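Local coordinates for penicillin-binding protein PbpB (Mycobacterium tuberculosis, PDB 6KGW) that cross-links peptidoglycan strands made from lipid-linked precursors as a penicillin-sensitive transpeptidase of the mycobacterial cell wall, at residues Gly474-Ala479 and Ile496-Ile501; Val270-Ala275 and Ser324-Thr329. All coordinates share one frame; numbering follows the deposited sequence.

Contact 1. Residues Gly474-Ala479 and Ile496-Ile501; sequences GKTGTA and ITFAGI. With AIX ((2R,4S)-2-[(1R)-1-{[(2R)-2-amino-2-phenylacetyl]amino}-2-oxoethyl]-5,5-dimethyl-1,3-thiazolidine-4-carboxylic acid), chain E.
T476 and F498 meet as a non-hydrogen-bonded pair of antiparallel strands in the transpeptidase sheet, where residues 475-477 match the KTG motif that lines the active site of penicillin-recognising enzymes. On either side of this pair, K475 N bonds to A499 O at 3.0 Å and G477 N to T497 O at 2.8 Å. The methyl T476 CG2 sits at the edge of the F498 ring, 3.5 Å from CD2, while K475 O lies over one face. The other branch, T476 OG1, donates to AIX O1 at 2.7 Å and hydrogen-bonds T461. T497 CG2 packs beside G477, which has no side chain. Two residues along the strand from T476, T478 N makes a nearly straight bond (166°) to AIX O4, consistent with one arm of an oxyanion hole. The T478 side chain then follows the ligand. T478 CB lies 4.0 Å from AIX C12; with chi1 at -52°, T478 OG1 stays beside the backbone N and donates to AIX O2 at 3.0 Å. The remaining branch, T478 CG2, ends between two hydrocarbon neighbours: AIX C7 of the phenyl ring at 3.5 Å and I496 CD1 at 3.6 Å.

Contact 2. Residues Val270-Ala275 and Ser324-Thr329; sequences VNKIVA and SSNVGT. With AIX ((2R,4S)-2-[(1R)-1-{[(2R)-2-amino-2-phenylacetyl]amino}-2-oxoethyl]-5,5-dimethyl-1,3-thiazolidine-4-carboxylic acid), chain E.
K272 stretches its whole side chain across to the 324-329 segment, passing T329 obliquely and meeting the N326 side chain at about a right angle. CG lies anti to the carbonyl carbon (chi1 -71°), and beyond it the chain is fully extended, so the methylenes slide past the T329 hydroxyl before the amine arrives among polar atoms. K272 CD is 3.2 Å from T329 OG1. The other branch of T329 is turned to the first helix, with T329 CG2 4.1 Å from A275 CB. At the tip, K272 NZ donates to S324 OG at 2.9 Å and to N326 OD1 at 3.1 Å; the second bond leaves the amide plane by 23°. Together these two bonds fix where the amine sits. Sequence and geometry fit the SxxK and SxN motifs of penicillin-binding transpeptidases: K272 stands three residues after S269, probably the acylated serine, while S324 and N326 would be the outer members of the SxN triplet. S324 OG also accepts from AIX N3 and probably pairs with K475 NZ, so three nitrogens surround this hydroxyl. The N326 amide is shared between its two ends: OD1 faces K272, whereas ND2 points to AIX O3, a bond modelled so short that its exact length is doubtful. S324, with positive phi, closes the preceding helix 317-323 in a Schellman motif, and S325 is the N-cap of the next, S325 OG accepting from G328 N at 2.8 Å (157°) and hydrogen-bonding D306. T329 N and T329 OG1 reach S325 O from opposite faces of its carbonyl plane, the hydroxyl at 3.0 Å.

How the contacts relate
Contact 1 and contact 2 wall the same active-site cleft, their centres 11 Å apart, and the opened penicillin AIX lies against both. The polar junction is K475 NZ to S324 OG at 2.7 Å, a probable hydrogen bond joining the sheet strand to the helical side; K475 NZ also donates to T476 O. S269, the acyl-ester serine by analogy with relatives, lies next to both, its side chain about 3 Å from those of K475 and S324 (nearest atoms), and also meets AIX. V270 CG1 packs against T497 CG2 and K475 O, 3.3 Å from each. The two contacts hold different parts of the ligand.

Contact 1. Residues Gly474-Ala479 and Ile496-Ile501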
ATOM      1  N   GLY A 474     -13.230  -1.473   1.516  1.00 39.47           N
ATOM      2  CA  GLY A 474     -12.000  -0.965   2.081  1.00 39.92           C
ATOM      3  C   GLY A 474     -12.065  -0.889   3.588  1.00 38.88           C
ATOM      4  O   GLY A 474     -12.989  -1.405   4.214  1.00 41.22           O
ATOM      5  N   LYS A 475     -11.059  -0.244   4.165  1.00 38.83           N
ATOM      6  CA  LYS A 475     -11.004  -0.016   5.601  1.00 38.29           C
ATOM      7  C   LYS A 475     -10.186   1.243   5.861  1.00 40.06           C
ATOM      8  O   LYS A 475      -9.111   1.416   5.278  1.00 42.48           O
ATOM      9  CB  LYS A 475     -10.392  -1.216   6.328  1.00 41.25           C
ATOM     10  CG  LYS A 475     -10.232  -1.036   7.832  1.00 40.47           C
ATOM     11  CD  LYS A 475     -11.586  -1.035   8.531  1.00 41.80           C
ATOM     12  CE  LYS A 475     -11.468  -0.679  10.001  1.00 42.33           C
ATOM     13  NZ  LYS A 475     -11.379   0.800  10.166  1.00 43.81           N
ATOM     14  N   THR A 476     -10.710   2.121   6.710  1.00 38.31           N
ATOM     15  CA  THR A 476     -10.027   3.334   7.142  1.00 42.36           C
ATOM     16  C   THR A 476      -9.098   3.033   8.305  1.00 43.49           C
ATOM     17  O   THR A 476      -9.224   2.003   8.977  1.00 45.08           O
ATOM     18  CB  THR A 476     -11.037   4.394   7.586  1.00 45.59           C
ATOM     19  OG1 THR A 476     -11.989   3.783   8.469  1.00 42.12           O
ATOM     20  CG2 THR A 476     -11.763   5.042   6.377  1.00 34.97           C
ATOM     21  N   GLY A 477      -8.189   3.965   8.567  1.00 40.86           N
ATOM     22  CA  GLY A 477      -7.426   3.936   9.804  1.00 41.42           C
ATOM     23  C   GLY A 477      -6.999   5.310  10.264  1.00 41.24           C
ATOM     24  O   GLY A 477      -6.788   6.223   9.462  1.00 41.39           O
ATOM     25  N   THR A 478      -6.842   5.440  11.579  1.00 46.79           N
ATOM     26  CA  THR A 478      -6.356   6.658  12.232  1.00 46.30           C
ATOM     27  C   THR A 478      -5.485   6.176  13.392  1.00 50.47           C
ATOM     28  O   THR A 478      -6.001   5.815  14.454  1.00 53.62           O
ATOM     29  CB  THR A 478      -7.498   7.548  12.734  1.00 44.98           C
ATOM     30  OG1 THR A 478      -8.435   7.796  11.683  1.00 47.54           O
ATOM     31  CG2 THR A 478      -6.973   8.882  13.237  1.00 46.66           C
ATOM     32  N   ALA A 479      -4.176   6.174  13.191  1.00 45.59           N
ATOM     33  CA  ALA A 479      -3.224   5.709  14.186  1.00 47.60           C
ATOM     34  C   ALA A 479      -2.490   6.893  14.799  1.00 52.06           C
ATOM     35  O   ALA A 479      -2.133   7.843  14.097  1.00 50.41           O
ATOM     36  CB  ALA A 479      -2.223   4.739  13.567  1.00 43.74           C
ATOM     37  N   ILE A 496      -3.087   8.898   8.829  1.00 42.59           N
ATOM     38  CA  ILE A 496      -4.346   8.498   8.213  1.00 36.73           C
ATOM     39  C   ILE A 496      -4.033   7.494   7.119  1.00 36.27           C
ATOM     40  O   ILE A 496      -3.003   7.579   6.436  1.00 39.30           O
ATOM     41  CB  ILE A 496      -5.113   9.711   7.660  1.00 42.37           C
ATOM     42  CG1 ILE A 496      -5.294  10.765   8.758  1.00 45.55           C
ATOM     43  CG2 ILE A 496      -6.449   9.261   7.083  1.00 37.70           C
ATOM     44  CD1 ILE A 496      -5.722  10.204  10.099  1.00 38.36           C
ATOM     45  N   THR A 497      -4.922   6.537   6.939  1.00 39.92           N
ATOM     46  CA  THR A 497      -4.592   5.385   6.126  1.00 35.18           C
ATOM     47  C   THR A 497      -5.888   4.843   5.548  1.00 39.67           C
ATOM     48  O   THR A 497      -6.922   4.876   6.222  1.00 42.15           O
ATOM     49  CB  THR A 497      -3.814   4.390   7.012  1.00 40.35           C
ATOM     50  OG1 THR A 497      -3.070   3.468   6.229  1.00 48.08           O
ATOM     51  CG2 THR A 497      -4.703   3.674   7.965  1.00 37.44           C
ATOM     52  N   PHE A 498      -5.861   4.476   4.260  1.00 38.04           N
ATOM     53  CA  PHE A 498      -6.967   3.772   3.623  1.00 34.51           C
ATOM     54  C   PHE A 498      -6.398   2.659   2.759  1.00 38.21           C
ATOM     55  O   PHE A 498      -5.313   2.799   2.183  1.00 37.87           O
ATOM     56  CB  PHE A 498      -7.861   4.691   2.764  1.00 38.12           C
ATOM     57  CG  PHE A 498      -9.237   4.094   2.450  1.00 38.58           C
ATOM     58  CD1 PHE A 498      -9.417   3.229   1.380  1.00 35.62           C
ATOM     59  CD2 PHE A 498     -10.337   4.389   3.245  1.00 39.29           C
ATOM     60  CE1 PHE A 498     -10.657   2.685   1.098  1.00 32.47           C
ATOM     61  CE2 PHE A 498     -11.581   3.836   2.976  1.00 33.37           C
ATOM     62  CZ  PHE A 498     -11.734   2.989   1.897  1.00 34.09           C
ATOM     63  N   ALA A 499      -7.117   1.542   2.700  1.00 34.02           N
ATOM     64  CA  ALA A 499      -6.745   0.419   1.851  1.00 36.03           C
ATOM     65  C   ALA A 499      -8.022  -0.182   1.295  1.00 40.41           C
ATOM     66  O   ALA A 499      -8.998  -0.368   2.025  1.00 36.58           O
ATOM     67  CB  ALA A 499      -5.954  -0.641   2.615  1.00 37.58           C
ATOM     68  N   GLY A 500      -8.045  -0.446   0.002  1.00 39.13           N
ATOM     69  CA  GLY A 500      -9.284  -0.911  -0.582  1.00 33.29           C
ATOM     70  C   GLY A 500      -9.048  -1.822  -1.756  1.00 32.60           C
ATOM     71  O   GLY A 500      -7.943  -1.900  -2.312  1.00 32.14           O
ATOM     72  N   ILE A 501     -10.118  -2.526  -2.114  1.00 34.07           N
ATOM     73  CA  ILE A 501     -10.121  -3.473  -3.221  1.00 41.54           C
ATOM     74  C   ILE A 501     -11.176  -3.030  -4.225  1.00 37.55           C
ATOM     75  O   ILE A 501     -12.292  -2.657  -3.851  1.00 36.25           O
ATOM     76  CB  ILE A 501     -10.395  -4.909  -2.728  1.00 41.68           C
ATOM     77  CG1 ILE A 501      -9.265  -5.391  -1.819  1.00 41.12           C
ATOM     78  CG2 ILE A 501     -10.601  -5.850  -3.901  1.00 44.30           C
ATOM     79  CD1 ILE A 501      -9.673  -6.528  -0.862  1.00 39.14           C
TER
HETATM   80  C8  AIX E 704      -8.456   9.635  16.534  1.00 65.66           C
HETATM   81  C5  AIX E 704      -8.174   7.389  17.363  1.00 57.43           C
HETATM   82  C6  AIX E 704     -11.699   5.894  13.951  1.00 48.87           C
HETATM   83  N1  AIX E 704      -8.460   4.630  15.871  1.00 58.36           N
HETATM   84  C2  AIX E 704     -10.992   5.236  11.560  1.00 51.79           C
HETATM   85  N3  AIX E 704     -10.574   3.762  13.457  1.00 49.17           N
HETATM   86  C4  AIX E 704      -7.357   6.112  17.450  1.00 56.01           C
HETATM   87  C1  AIX E 704     -13.161   5.669  13.565  1.00 43.54           C
HETATM   88  C3  AIX E 704      -8.212   4.863  17.169  1.00 59.22           C
HETATM   89  C7  AIX E 704      -7.698   8.480  16.649  1.00 64.05           C
HETATM   90  C9  AIX E 704      -9.696   9.713  17.129  1.00 59.44           C
HETATM   91  C10 AIX E 704     -10.175   8.638  17.848  1.00 57.62           C
HETATM   92  C11 AIX E 704      -9.417   7.486  17.969  1.00 59.75           C
HETATM   93  C12 AIX E 704     -10.662   5.165  13.042  1.00 50.21           C
HETATM   94  C13 AIX E 704     -10.594   3.625  14.896  1.00 49.72           C
HETATM   95  C14 AIX E 704      -9.109   3.425  15.354  1.00 51.42           C
HETATM   96  C15 AIX E 704      -8.377   2.814  14.106  1.00 53.83           C
HETATM   97  C16 AIX E 704     -11.377   7.385  14.023  1.00 45.51           C
HETATM   98  N2  AIX E 704      -6.637   6.023  18.735  1.00 62.87           N
HETATM   99  O1  AIX E 704     -11.491   4.117  11.140  1.00 52.84           O
HETATM  100  O2  AIX E 704     -10.814   6.222  10.849  1.00 57.77           O
HETATM  101  O3  AIX E 704      -8.606   4.142  18.082  1.00 57.60           O
HETATM  102  O4  AIX E 704      -7.816   3.505  13.299  1.00 53.59           O
HETATM  103  S1  AIX E 704     -11.385   5.131  15.598  1.00 58.52           S

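Contact 2. Residues Val270-Ala275 and Ser324-Thr329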
ATOM      1  N   VAL A 270      -6.484   0.199   9.857  1.00 38.47           N
ATOM      2  CA  VAL A 270      -6.413  -0.652   8.666  1.00 43.58           C
ATOM      3  C   VAL A 270      -5.926  -2.043   9.024  1.00 38.17           C
ATOM      4  O   VAL A 270      -6.234  -3.003   8.316  1.00 39.31           O
ATOM      5  CB  VAL A 270      -5.528  -0.091   7.536  1.00 37.83           C
ATOM      6  CG1 VAL A 270      -6.258   0.997   6.817  1.00 44.71           C
ATOM      7  CG2 VAL A 270      -4.170   0.364   8.087  1.00 44.30           C
ATOM      8  N   ASN A 271      -5.201  -2.183  10.131  1.00 34.36           N
ATOM      9  CA  ASN A 271      -4.784  -3.508  10.563  1.00 40.47           C
ATOM     10  C   ASN A 271      -5.951  -4.426  10.925  1.00 38.23           C
ATOM     11  O   ASN A 271      -5.730  -5.623  11.120  1.00 40.43           O
ATOM     12  CB  ASN A 271      -3.845  -3.393  11.759  1.00 39.40           C
ATOM     13  CG  ASN A 271      -2.897  -4.566  11.853  1.00 42.88           C
ATOM     14  OD1 ASN A 271      -2.306  -4.962  10.855  1.00 44.81           O
ATOM     15  ND2 ASN A 271      -2.761  -5.146  13.048  1.00 42.17           N
ATOM     16  N   LYS A 272      -7.177  -3.910  11.038  1.00 39.81           N
ATOM     17  CA  LYS A 272      -8.256  -4.756  11.526  1.00 38.14           C
ATOM     18  C   LYS A 272      -8.633  -5.865  10.548  1.00 36.58           C
ATOM     19  O   LYS A 272      -9.348  -6.789  10.936  1.00 40.45           O
ATOM     20  CB  LYS A 272      -9.464  -3.898  11.884  1.00 37.70           C
ATOM     21  CG  LYS A 272      -9.246  -3.065  13.137  1.00 38.93           C
ATOM     22  CD  LYS A 272     -10.487  -2.282  13.508  1.00 39.26           C
ATOM     23  CE  LYS A 272     -10.190  -1.275  14.631  1.00 40.45           C
ATOM     24  NZ  LYS A 272     -11.402  -0.478  14.959  1.00 39.70           N
ATOM     25  N   ILE A 273      -8.132  -5.826   9.316  1.00 38.11           N
ATOM     26  CA  ILE A 273      -8.263  -6.968   8.413  1.00 40.34           C
ATOM     27  C   ILE A 273      -7.716  -8.265   9.028  1.00 40.22           C
ATOM     28  O   ILE A 273      -8.223  -9.359   8.749  1.00 36.31           O
ATOM     29  CB  ILE A 273      -7.554  -6.641   7.090  1.00 38.78           C
ATOM     30  CG1 ILE A 273      -7.779  -7.748   6.065  1.00 40.31           C
ATOM     31  CG2 ILE A 273      -6.044  -6.430   7.334  1.00 37.43           C
ATOM     32  CD1 ILE A 273      -7.224  -7.404   4.695  1.00 39.68           C
ATOM     33  N   VAL A 274      -6.665  -8.182   9.845  1.00 38.00           N
ATOM     34  CA  VAL A 274      -6.094  -9.412  10.396  1.00 42.19           C
ATOM     35  C   VAL A 274      -7.103 -10.098  11.320  1.00 39.09           C
ATOM     36  O   VAL A 274      -7.507 -11.246  11.085  1.00 36.78           O
ATOM     37  CB  VAL A 274      -4.761  -9.121  11.101  1.00 40.56           C
ATOM     38  CG1 VAL A 274      -4.174 -10.402  11.683  1.00 42.45           C
ATOM     39  CG2 VAL A 274      -3.777  -8.523  10.101  1.00 40.04           C
ATOM     40  N   ALA A 275      -7.551  -9.378  12.353  1.00 38.23           N
ATOM     41  CA  ALA A 275      -8.598  -9.856  13.253  1.00 35.80           C
ATOM     42  C   ALA A 275      -9.827 -10.337  12.483  1.00 37.61           C
ATOM     43  O   ALA A 275     -10.381 -11.403  12.771  1.00 41.26           O
ATOM     44  CB  ALA A 275      -8.977  -8.742  14.243  1.00 34.64           C
ATOM     45  N   SER A 324     -15.582   0.569  12.795  1.00 45.64           N
ATOM     46  CA  SER A 324     -14.247   0.569  13.393  1.00 46.72           C
ATOM     47  C   SER A 324     -14.313   0.702  14.919  1.00 47.73           C
ATOM     48  O   SER A 324     -13.643   1.537  15.525  1.00 47.44           O
ATOM     49  CB  SER A 324     -13.372   1.658  12.768  1.00 43.79           C
ATOM     50  OG  SER A 324     -12.022   1.272  12.753  1.00 41.66           O
ATOM     51  N   SER A 325     -15.118  -0.156  15.545  1.00 48.10           N
ATOM     52  CA  SER A 325     -15.110  -0.290  17.001  1.00 42.72           C
ATOM     53  C   SER A 325     -13.822  -0.971  17.475  1.00 42.82           C
ATOM     54  O   SER A 325     -13.558  -2.125  17.121  1.00 45.09           O
ATOM     55  CB  SER A 325     -16.332  -1.085  17.453  1.00 38.94           C
ATOM     56  OG  SER A 325     -16.247  -1.463  18.817  1.00 42.32           O
ATOM     57  N   ASN A 326     -13.023  -0.262  18.281  1.00 41.70           N
ATOM     58  CA  ASN A 326     -11.852  -0.890  18.893  1.00 44.01           C
ATOM     59  C   ASN A 326     -12.273  -1.967  19.887  1.00 43.55           C
ATOM     60  O   ASN A 326     -11.743  -3.084  19.873  1.00 41.94           O
ATOM     61  CB  ASN A 326     -10.982   0.159  19.598  1.00 49.95           C
ATOM     62  CG  ASN A 326     -10.282   1.124  18.631  1.00 50.96           C
ATOM     63  OD1 ASN A 326     -10.096   0.835  17.447  1.00 46.78           O
ATOM     64  ND2 ASN A 326      -9.887   2.287  19.155  1.00 53.75           N
ATOM     65  N   VAL A 327     -13.223  -1.636  20.764  1.00 42.60           N
ATOM     66  CA  VAL A 327     -13.733  -2.593  21.745  1.00 47.56           C
ATOM     67  C   VAL A 327     -14.247  -3.852  21.050  1.00 46.98           C
ATOM     68  O   VAL A 327     -13.896  -4.984  21.422  1.00 39.79           O
ATOM     69  CB  VAL A 327     -14.823  -1.920  22.603  1.00 48.44           C
ATOM     70  CG1 VAL A 327     -15.489  -2.924  23.558  1.00 44.66           C
ATOM     71  CG2 VAL A 327     -14.220  -0.714  23.355  1.00 45.67           C
ATOM     72  N   GLY A 328     -15.069  -3.669  20.010  1.00 43.84           N
ATOM     73  CA  GLY A 328     -15.569  -4.812  19.271  1.00 41.01           C
ATOM     74  C   GLY A 328     -14.462  -5.641  18.646  1.00 43.86           C
ATOM     75  O   GLY A 328     -14.508  -6.878  18.680  1.00 38.13           O
ATOM     76  N   THR A 329     -13.462  -4.973  18.044  1.00 44.86           N
ATOM     77  CA  THR A 329     -12.341  -5.702  17.451  1.00 39.66           C
ATOM     78  C   THR A 329     -11.624  -6.532  18.501  1.00 40.92           C
ATOM     79  O   THR A 329     -11.231  -7.676  18.252  1.00 41.46           O
ATOM     80  CB  THR A 329     -11.371  -4.727  16.796  1.00 43.74           C
ATOM     81  OG1 THR A 329     -11.971  -4.145  15.632  1.00 40.29           O
ATOM     82  CG2 THR A 329     -10.045  -5.418  16.424  1.00 39.48           C
TER
HETATM   83  C8  AIX E 704      -8.456   9.635  16.534  1.00 65.66           C
HETATM   84  C5  AIX E 704      -8.174   7.389  17.363  1.00 57.43           C
HETATM   85  C6  AIX E 704     -11.699   5.894  13.951  1.00 48.87           C
HETATM   86  N1  AIX E 704      -8.460   4.630  15.871  1.00 58.36           N
HETATM   87  C2  AIX E 704     -10.992   5.236  11.560  1.00 51.79           C
HETATM   88  N3  AIX E 704     -10.574   3.762  13.457  1.00 49.17           N
HETATM   89  C4  AIX E 704      -7.357   6.112  17.450  1.00 56.01           C
HETATM   90  C1  AIX E 704     -13.161   5.669  13.565  1.00 43.54           C
HETATM   91  C3  AIX E 704      -8.212   4.863  17.169  1.00 59.22           C
HETATM   92  C7  AIX E 704      -7.698   8.480  16.649  1.00 64.05           C
HETATM   93  C9  AIX E 704      -9.696   9.713  17.129  1.00 59.44           C
HETATM   94  C10 AIX E 704     -10.175   8.638  17.848  1.00 57.62           C
HETATM   95  C11 AIX E 704      -9.417   7.486  17.969  1.00 59.75           C
HETATM   96  C12 AIX E 704     -10.662   5.165  13.042  1.00 50.21           C
HETATM   97  C13 AIX E 704     -10.594   3.625  14.896  1.00 49.72           C
HETATM   98  C14 AIX E 704      -9.109   3.425  15.354  1.00 51.42           C
HETATM   99  C15 AIX E 704      -8.377   2.814  14.106  1.00 53.83           C
HETATM  100  C16 AIX E 704     -11.377   7.385  14.023  1.00 45.51           C
HETATM  101  N2  AIX E 704      -6.637   6.023  18.735  1.00 62.87           N
HETATM  102  O1  AIX E 704     -11.491   4.117  11.140  1.00 52.84           O
HETATM  103  O2  AIX E 704     -10.814   6.222  10.849  1.00 57.77           O
HETATM  104  O3  AIX E 704      -8.606   4.142  18.082  1.00 57.60           O
HETATM  105  O4  AIX E 704      -7.816   3.505  13.299  1.00 53.59           O
HETATM  106  S1  AIX E 704     -11.385   5.131  15.598  1.00 58.52           S